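Local coordinates for uncharacterized protein (Arthrobacter sp., PDB 3BL4), which is of unknown function but belongs to a STAS-related family and forms a dimer in which the two subunits share continuous beta-sheets, at residues Gly20-Trp26 / His53-Met59; Ser80-Gly86 / Cys106-Thr112. All blocks are in the same frame, centred on the assembly; numbering follows the deposited sequence.

Interaction 1. Residues Gly20-Trp26 / His53-Met59; sequences GILRLTW and HPMLVDM
Leu22 pairs with both Pro54 and Leu56 in the backbone ladder that joins Gly20-Trp26 to His53-Met59, two parallel strands linked through helix 34-48 as a beta-alpha-beta unit. Leu22 N donates to Pro54 O, and Leu56 N returns a bond of 2.7 Å to Leu22 O. The same exchange repeats one step on: Leu24 N reaches Leu56 O with an N-H...O angle of 171°, and Asp58 N closes on Leu24 O. The ladder weakens at its end, where Trp26 N lies 3.2 Å from Asp58 O and sits well above the carbonyl plane. CA-H...O contacts fill in between, among them Met55 CA to Leu22 O.

Apolar packing lines the face of Leu22, Leu24, Met55 and Val57, where Leu22 and Met55 rest on Val44 of helix 34-48. The side chains of Leu22 and His53 cross at about a right angle, Leu22 CD1 lying 4.0 Å from His53 CB. Selenomethionine Met55 has CG anti to its backbone N (chi1 180°), which sets CG beside Leu22 CB at 3.9 Å and carries SE on to Leu24 CB at 4.1 Å. Val57 CG1 meets the indole edge of Trp26, near the ring plane, and also touches Trp26 CB at 3.9 Å. That indole meets Phe98 of the second subunit.

The face of Arg23, Thr25, Leu56 and Asp58 is mixed: Arg23 forms a salt bridge with Asp19, Asp58 OD1 accepts from Ala60 N, and Leu56 and Arg23 pack on Ala117 and Leu118 of the second subunit. Facing N-H and C=O groups thus satisfy each other, while outward ones pair with neighbouring strands, one of them in the second subunit.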
loop_
_atom_site.group_PDB
_atom_site.type_symbol
_atom_site.label_atom_id
_atom_site.label_comp_id
_atom_site.label_asym_id
_atom_site.label_seq_id
_atom_site.Cartn_x
_atom_site.Cartn_y
_atom_site.Cartn_z
ATOM N N GLY A 20 -21.099 14.366 7.983
ATOM C CA GLY A 20 -20.119 13.669 8.825
ATOM C C GLY A 20 -19.131 12.797 8.071
ATOM O O GLY A 20 -18.387 12.024 8.672
ATOM N N ILE A 21 -19.113 12.924 6.749
ATOM C CA ILE A 21 -18.215 12.137 5.910
ATOM C C ILE A 21 -17.050 13.014 5.457
ATOM O O ILE A 21 -17.271 14.125 5.010
ATOM C CB ILE A 21 -19.010 11.537 4.732
ATOM C CG1 ILE A 21 -19.888 10.404 5.271
ATOM C CG2 ILE A 21 -18.096 11.032 3.671
ATOM C CD1 ILE A 21 -20.998 9.993 4.356
ATOM N N LEU A 22 -15.821 12.529 5.627
ATOM C CA LEU A 22 -14.635 13.184 5.055
ATOM C C LEU A 22 -14.527 12.885 3.570
ATOM O O LEU A 22 -14.769 11.761 3.155
ATOM C CB LEU A 22 -13.343 12.698 5.722
ATOM C CG LEU A 22 -13.057 13.030 7.186
ATOM C CD1 LEU A 22 -12.137 11.976 7.803
ATOM C CD2 LEU A 22 -12.460 14.408 7.327
ATOM N N ARG A 23 -14.157 13.894 2.779
ATOM C CA ARG A 23 -13.884 13.702 1.358
ATOM C C ARG A 23 -12.501 14.226 1.029
ATOM O O ARG A 23 -12.230 15.420 1.182
ATOM C CB ARG A 23 -14.951 14.396 0.507
ATOM C CG ARG A 23 -16.286 13.738 0.719
ATOM C CD ARG A 23 -17.438 14.363 -0.022
ATOM N NE ARG A 23 -18.684 13.855 0.560
ATOM C CZ ARG A 23 -19.840 13.742 -0.083
ATOM N NH1 ARG A 23 -19.947 14.087 -1.357
ATOM N NH2 ARG A 23 -20.901 13.259 0.560
ATOM N N LEU A 24 -11.632 13.313 0.601
ATOM C CA LEU A 24 -10.270 13.640 0.177
ATOM C C LEU A 24 -10.103 13.470 -1.337
ATOM O O LEU A 24 -10.372 12.409 -1.891
ATOM C CB LEU A 24 -9.262 12.751 0.914
ATOM C CG LEU A 24 -7.773 12.897 0.561
ATOM C CD1 LEU A 24 -7.219 14.295 0.871
ATOM C CD2 LEU A 24 -6.968 11.799 1.254
ATOM N N THR A 25 -9.626 14.521 -1.996
ATOM C CA THR A 25 -9.256 14.430 -3.395
ATOM C C THR A 25 -7.799 14.004 -3.455
ATOM O O THR A 25 -6.898 14.784 -3.140
ATOM C CB THR A 25 -9.498 15.762 -4.136
ATOM O OG1 THR A 25 -10.905 15.923 -4.330
ATOM C CG2 THR A 25 -8.824 15.762 -5.502
ATOM N N TRP A 26 -7.591 12.736 -3.803
ATOM C CA TRP A 26 -6.268 12.150 -3.884
ATOM C C TRP A 26 -6.300 11.029 -4.916
ATOM O O TRP A 26 -7.184 10.200 -4.864
ATOM C CB TRP A 26 -5.771 11.580 -2.532
ATOM C CG TRP A 26 -4.361 11.091 -2.689
ATOM C CD1 TRP A 26 -3.217 11.836 -2.577
ATOM C CD2 TRP A 26 -3.946 9.784 -3.121
ATOM N NE1 TRP A 26 -2.124 11.064 -2.880
ATOM C CE2 TRP A 26 -2.545 9.802 -3.221
ATOM C CE3 TRP A 26 -4.629 8.598 -3.428
ATOM C CZ2 TRP A 26 -1.806 8.669 -3.605
ATOM C CZ3 TRP A 26 -3.890 7.477 -3.810
ATOM C CH2 TRP A 26 -2.502 7.522 -3.889
ATOM N N HIS A 53 -14.289 9.871 11.567
ATOM C CA HIS A 53 -15.337 9.941 10.542
ATOM C C HIS A 53 -15.037 8.997 9.410
ATOM O O HIS A 53 -13.879 8.719 9.131
ATOM C CB HIS A 53 -15.445 11.342 9.933
ATOM C CG HIS A 53 -15.594 12.439 10.937
ATOM N ND1 HIS A 53 -14.551 13.270 11.292
ATOM C CD2 HIS A 53 -16.656 12.837 11.666
ATOM C CE1 HIS A 53 -14.970 14.140 12.189
ATOM N NE2 HIS A 53 -16.244 13.899 12.433
ATOM N N PRO A 54 -16.081 8.504 8.728
ATOM C CA PRO A 54 -15.848 7.784 7.477
ATOM C C PRO A 54 -15.222 8.711 6.455
ATOM O O PRO A 54 -15.506 9.894 6.483
ATOM C CB PRO A 54 -17.257 7.397 7.027
ATOM C CG PRO A 54 -18.104 7.477 8.244
ATOM C CD PRO A 54 -17.510 8.554 9.081
HETATM N N MSE A 55 -14.389 8.181 5.564
HETATM C CA MSE A 55 -13.760 8.981 4.516
HETATM C C MSE A 55 -13.968 8.370 3.143
HETATM O O MSE A 55 -13.836 7.159 2.961
HETATM C CB MSE A 55 -12.262 9.093 4.727
HETATM C CG MSE A 55 -11.569 9.909 3.668
HETATM SE SE MSE A 55 -9.873 10.538 4.304
HETATM C CE MSE A 55 -9.047 8.956 4.468
ATOM N N LEU A 56 -14.293 9.234 2.188
ATOM C CA LEU A 56 -14.245 8.899 0.776
ATOM C C LEU A 56 -12.948 9.491 0.216
ATOM O O LEU A 56 -12.699 10.689 0.379
ATOM C CB LEU A 56 -15.473 9.487 0.069
ATOM C CG LEU A 56 -15.571 9.314 -1.450
ATOM C CD1 LEU A 56 -16.167 7.982 -1.781
ATOM C CD2 LEU A 56 -16.401 10.429 -2.062
ATOM N N VAL A 57 -12.107 8.654 -0.397
ATOM C CA VAL A 57 -10.941 9.140 -1.151
ATOM C C VAL A 57 -11.332 9.141 -2.618
ATOM O O VAL A 57 -11.470 8.089 -3.241
ATOM C CB VAL A 57 -9.649 8.319 -0.900
ATOM C CG1 VAL A 57 -8.443 8.936 -1.614
ATOM C CG2 VAL A 57 -9.342 8.238 0.596
ATOM N N ASP A 58 -11.562 10.340 -3.145
ATOM C CA ASP A 58 -11.995 10.509 -4.516
ATOM C C ASP A 58 -10.752 10.514 -5.401
ATOM O O ASP A 58 -10.026 11.513 -5.468
ATOM C CB ASP A 58 -12.782 11.823 -4.650
ATOM C CG ASP A 58 -13.558 11.932 -5.949
ATOM O OD1 ASP A 58 -13.437 11.061 -6.846
ATOM O OD2 ASP A 58 -14.299 12.924 -6.069
HETATM N N MSE A 59 -10.510 9.379 -6.056
HETATM C CA MSE A 59 -9.392 9.227 -6.987
HETATM C C MSE A 59 -9.856 9.414 -8.429
HETATM O O MSE A 59 -9.096 9.160 -9.339
HETATM C CB MSE A 59 -8.717 7.851 -6.828
HETATM C CG MSE A 59 -8.283 7.500 -5.425
HETATM SE SE MSE A 59 -7.600 5.720 -5.230
HETATM C CE MSE A 59 -8.945 4.741 -6.018
#

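Interaction 2. Residues Ser80-Gly86 / Cys106-Thr112; sequences SRIALLG and CPTKFFT. With SO4 (sulfate ion), chain C.
Ile82 N to Pro107 O, at 2.7 Å, opens the ladder of a second parallel beta-alpha-beta unit, in which helix 92-102 links strand 79-85 to strand 108-111. Four more backbone bonds follow, ending with Gly86 N to Phe111 O.

Packing is tight around the two phenylalanines, whose side chains take opposite faces. Phe111 has CG anti to its carbonyl carbon (chi1 -57°), which lays CE1 against Ala83 CB at 3.5 Å; Leu84 O approaches the edge of this ring. Phe110 instead turns its ring back toward strand 79-85, CD1 coming 3.5 Å from Leu84 O and CE1 3.9 Å from Gly86 N. Replacing it with an alanine would probably uncover Gly86 and remove packing against Met59 of the second subunit. At the other end Cys106 SG rests on Ile82 CG1 at 3.8 Å. The end of Arg81 grazes Pro107, NH1 lying 3.8 Å from CG; its guanidinium is engaged by Trp120, through a bond from Arg81 NH2 to Trp120 O and a cation-pi contact.

The outer edge of strand 108-111 is looser and more open. There Phe110 N donates almost straight, at 171°, to O2 of a sulfate probably drawn from the crystallisation liquor, and Lys109 NZ curls round to its O1. Past the last rung, one water donates to both Gly86 O and Thr112 O, at 2.7 Å each.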
loop_
_atom_site.group_PDB
_atom_site.type_symbol
_atom_site.label_atom_id
_atom_site.label_comp_id
_atom_site.label_asym_id
_atom_site.label_seq_id
_atom_site.Cartn_x
_atom_site.Cartn_y
_atom_site.Cartn_z
ATOM N N SER A 80 6.915 -14.473 -10.242
ATOM C CA SER A 80 5.702 -15.162 -10.715
ATOM C C SER A 80 4.645 -15.307 -9.616
ATOM O O SER A 80 3.449 -15.436 -9.903
ATOM C CB SER A 80 6.059 -16.545 -11.266
ATOM O OG SER A 80 6.705 -17.316 -10.262
ATOM N N ARG A 81 5.093 -15.330 -8.365
ATOM C CA ARG A 81 4.217 -15.229 -7.201
ATOM C C ARG A 81 5.073 -14.769 -6.040
ATOM O O ARG A 81 6.288 -14.954 -6.077
ATOM C CB ARG A 81 3.521 -16.559 -6.897
ATOM C CG ARG A 81 4.428 -17.750 -6.778
ATOM C CD ARG A 81 3.723 -19.074 -7.142
ATOM N NE ARG A 81 2.780 -19.542 -6.114
ATOM C CZ ARG A 81 1.452 -19.569 -6.225
ATOM N NH1 ARG A 81 0.844 -19.138 -7.320
ATOM N NH2 ARG A 81 0.716 -20.049 -5.225
ATOM N N ILE A 82 4.481 -14.138 -5.031
ATOM C CA ILE A 82 5.301 -13.580 -3.935
ATOM C C ILE A 82 4.776 -13.989 -2.566
ATOM O O ILE A 82 3.639 -13.742 -2.268
ATOM C CB ILE A 82 5.389 -12.049 -3.988
ATOM C CG1 ILE A 82 5.861 -11.570 -5.370
ATOM C CG2 ILE A 82 6.311 -11.541 -2.891
ATOM C CD1 ILE A 82 6.106 -10.069 -5.459
ATOM N N ALA A 83 5.607 -14.651 -1.761
ATOM C CA ALA A 83 5.265 -14.974 -0.384
ATOM C C ALA A 83 6.028 -13.988 0.459
ATOM O O ALA A 83 7.242 -13.887 0.330
ATOM C CB ALA A 83 5.678 -16.400 -0.024
ATOM N N LEU A 84 5.335 -13.251 1.314
ATOM C CA LEU A 84 6.004 -12.313 2.176
ATOM C C LEU A 84 5.977 -12.899 3.571
ATOM O O LEU A 84 4.910 -13.152 4.113
ATOM C CB LEU A 84 5.339 -10.937 2.101
ATOM C CG LEU A 84 5.317 -10.396 0.663
ATOM C CD1 LEU A 84 4.005 -10.745 -0.022
ATOM C CD2 LEU A 84 5.578 -8.911 0.580
ATOM N N LEU A 85 7.161 -13.135 4.131
ATOM C CA LEU A 85 7.292 -13.869 5.377
ATOM C C LEU A 85 7.631 -12.935 6.514
ATOM O O LEU A 85 8.677 -12.285 6.490
ATOM C CB LEU A 85 8.391 -14.905 5.223
ATOM C CG LEU A 85 8.855 -15.710 6.448
ATOM C CD1 LEU A 85 7.714 -16.590 6.932
ATOM C CD2 LEU A 85 10.105 -16.518 6.092
ATOM N N GLY A 86 6.757 -12.879 7.519
ATOM C CA GLY A 86 7.041 -12.119 8.752
ATOM C C GLY A 86 7.243 -12.966 9.995
ATOM O O GLY A 86 7.272 -14.177 9.920
ATOM N N CYS A 106 0.978 -10.625 -9.866
ATOM C CA CYS A 106 1.019 -12.031 -9.532
ATOM C C CYS A 106 0.392 -12.262 -8.189
ATOM O O CYS A 106 0.153 -11.313 -7.438
ATOM C CB CYS A 106 2.459 -12.521 -9.499
ATOM S SG CYS A 106 3.528 -11.596 -8.396
ATOM N N PRO A 107 0.114 -13.527 -7.877
ATOM C CA PRO A 107 -0.334 -13.896 -6.556
ATOM C C PRO A 107 0.644 -13.499 -5.464
ATOM O O PRO A 107 1.865 -13.628 -5.623
ATOM C CB PRO A 107 -0.435 -15.438 -6.647
ATOM C CG PRO A 107 -0.687 -15.695 -8.039
ATOM C CD PRO A 107 0.152 -14.708 -8.765
ATOM N N THR A 108 0.094 -12.995 -4.371
ATOM C CA THR A 108 0.878 -12.610 -3.217
ATOM C C THR A 108 0.154 -13.110 -1.982
ATOM O O THR A 108 -1.064 -13.224 -1.989
ATOM C CB THR A 108 1.030 -11.091 -3.138
ATOM O OG1 THR A 108 -0.253 -10.506 -2.938
ATOM C CG2 THR A 108 1.643 -10.543 -4.401
ATOM N N LYS A 109 0.907 -13.442 -0.942
ATOM C CA LYS A 109 0.325 -13.953 0.287
ATOM C C LYS A 109 1.299 -13.701 1.434
ATOM O O LYS A 109 2.518 -13.716 1.246
ATOM C CB LYS A 109 0.032 -15.451 0.144
ATOM C CG LYS A 109 -0.733 -16.067 1.296
ATOM C CD LYS A 109 -1.170 -17.523 0.987
ATOM C CE LYS A 109 -2.449 -17.573 0.152
ATOM N NZ LYS A 109 -3.583 -16.884 0.796
ATOM N N PHE A 110 0.743 -13.485 2.622
ATOM C CA PHE A 110 1.526 -13.218 3.818
ATOM C C PHE A 110 1.608 -14.496 4.667
ATOM O O PHE A 110 0.622 -15.229 4.785
ATOM C CB PHE A 110 0.882 -12.069 4.614
ATOM C CG PHE A 110 1.482 -11.857 5.962
ATOM C CD1 PHE A 110 2.705 -11.216 6.098
ATOM C CD2 PHE A 110 0.838 -12.316 7.101
ATOM C CE1 PHE A 110 3.276 -11.021 7.345
ATOM C CE2 PHE A 110 1.413 -12.133 8.360
ATOM C CZ PHE A 110 2.626 -11.470 8.480
ATOM N N PHE A 111 2.794 -14.757 5.230
ATOM C CA PHE A 111 3.018 -15.895 6.124
ATOM C C PHE A 111 3.813 -15.483 7.348
ATOM O O PHE A 111 4.567 -14.488 7.323
ATOM C CB PHE A 111 3.822 -16.992 5.410
ATOM C CG PHE A 111 3.193 -17.490 4.140
ATOM C CD1 PHE A 111 3.349 -16.793 2.948
ATOM C CD2 PHE A 111 2.472 -18.674 4.131
ATOM C CE1 PHE A 111 2.779 -17.245 1.786
ATOM C CE2 PHE A 111 1.912 -19.156 2.966
ATOM C CZ PHE A 111 2.062 -18.447 1.797
ATOM N N THR A 112 3.652 -16.256 8.417
ATOM C CA THR A 112 4.633 -16.291 9.522
ATOM C C THR A 112 5.357 -17.645 9.621
ATOM O O THR A 112 6.263 -17.814 10.456
ATOM C CB THR A 112 3.978 -15.977 10.886
ATOM O OG1 THR A 112 2.763 -16.730 11.004
ATOM C CG2 THR A 112 3.690 -14.447 11.039
HETATM S S SO4 C . -3.089 -12.877 2.179
HETATM O O1 SO4 C . -3.565 -13.844 1.190
HETATM O O2 SO4 C . -2.228 -13.535 3.165
HETATM O O3 SO4 C . -2.357 -11.806 1.515
HETATM O O4 SO4 C . -4.231 -12.285 2.862
HETATM O O HOH W 1 8.514 -16.408 10.659
#

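How the interactions relate
Interaction 1 closes before interaction 2 opens along the chain, and the two lie on opposite sides of its centre, with centres 30 Å apart and nearest atoms about 18 Å apart. Each joins the strands of its own beta-alpha-beta unit, through helix 34-48 and helix 92-102 respectively, and within one chain they belong to separate sheets; helix 64-73 lies between them in sequence. The dimer brings the halves together: strand 53-58 and strand 79-85 each continue in a parallel ladder with a strand of the second subunit, where Met55 packs on Ile82 of the other chain. This arrangement is consistent with an intertwined dimer whose sheets depend on both subunits.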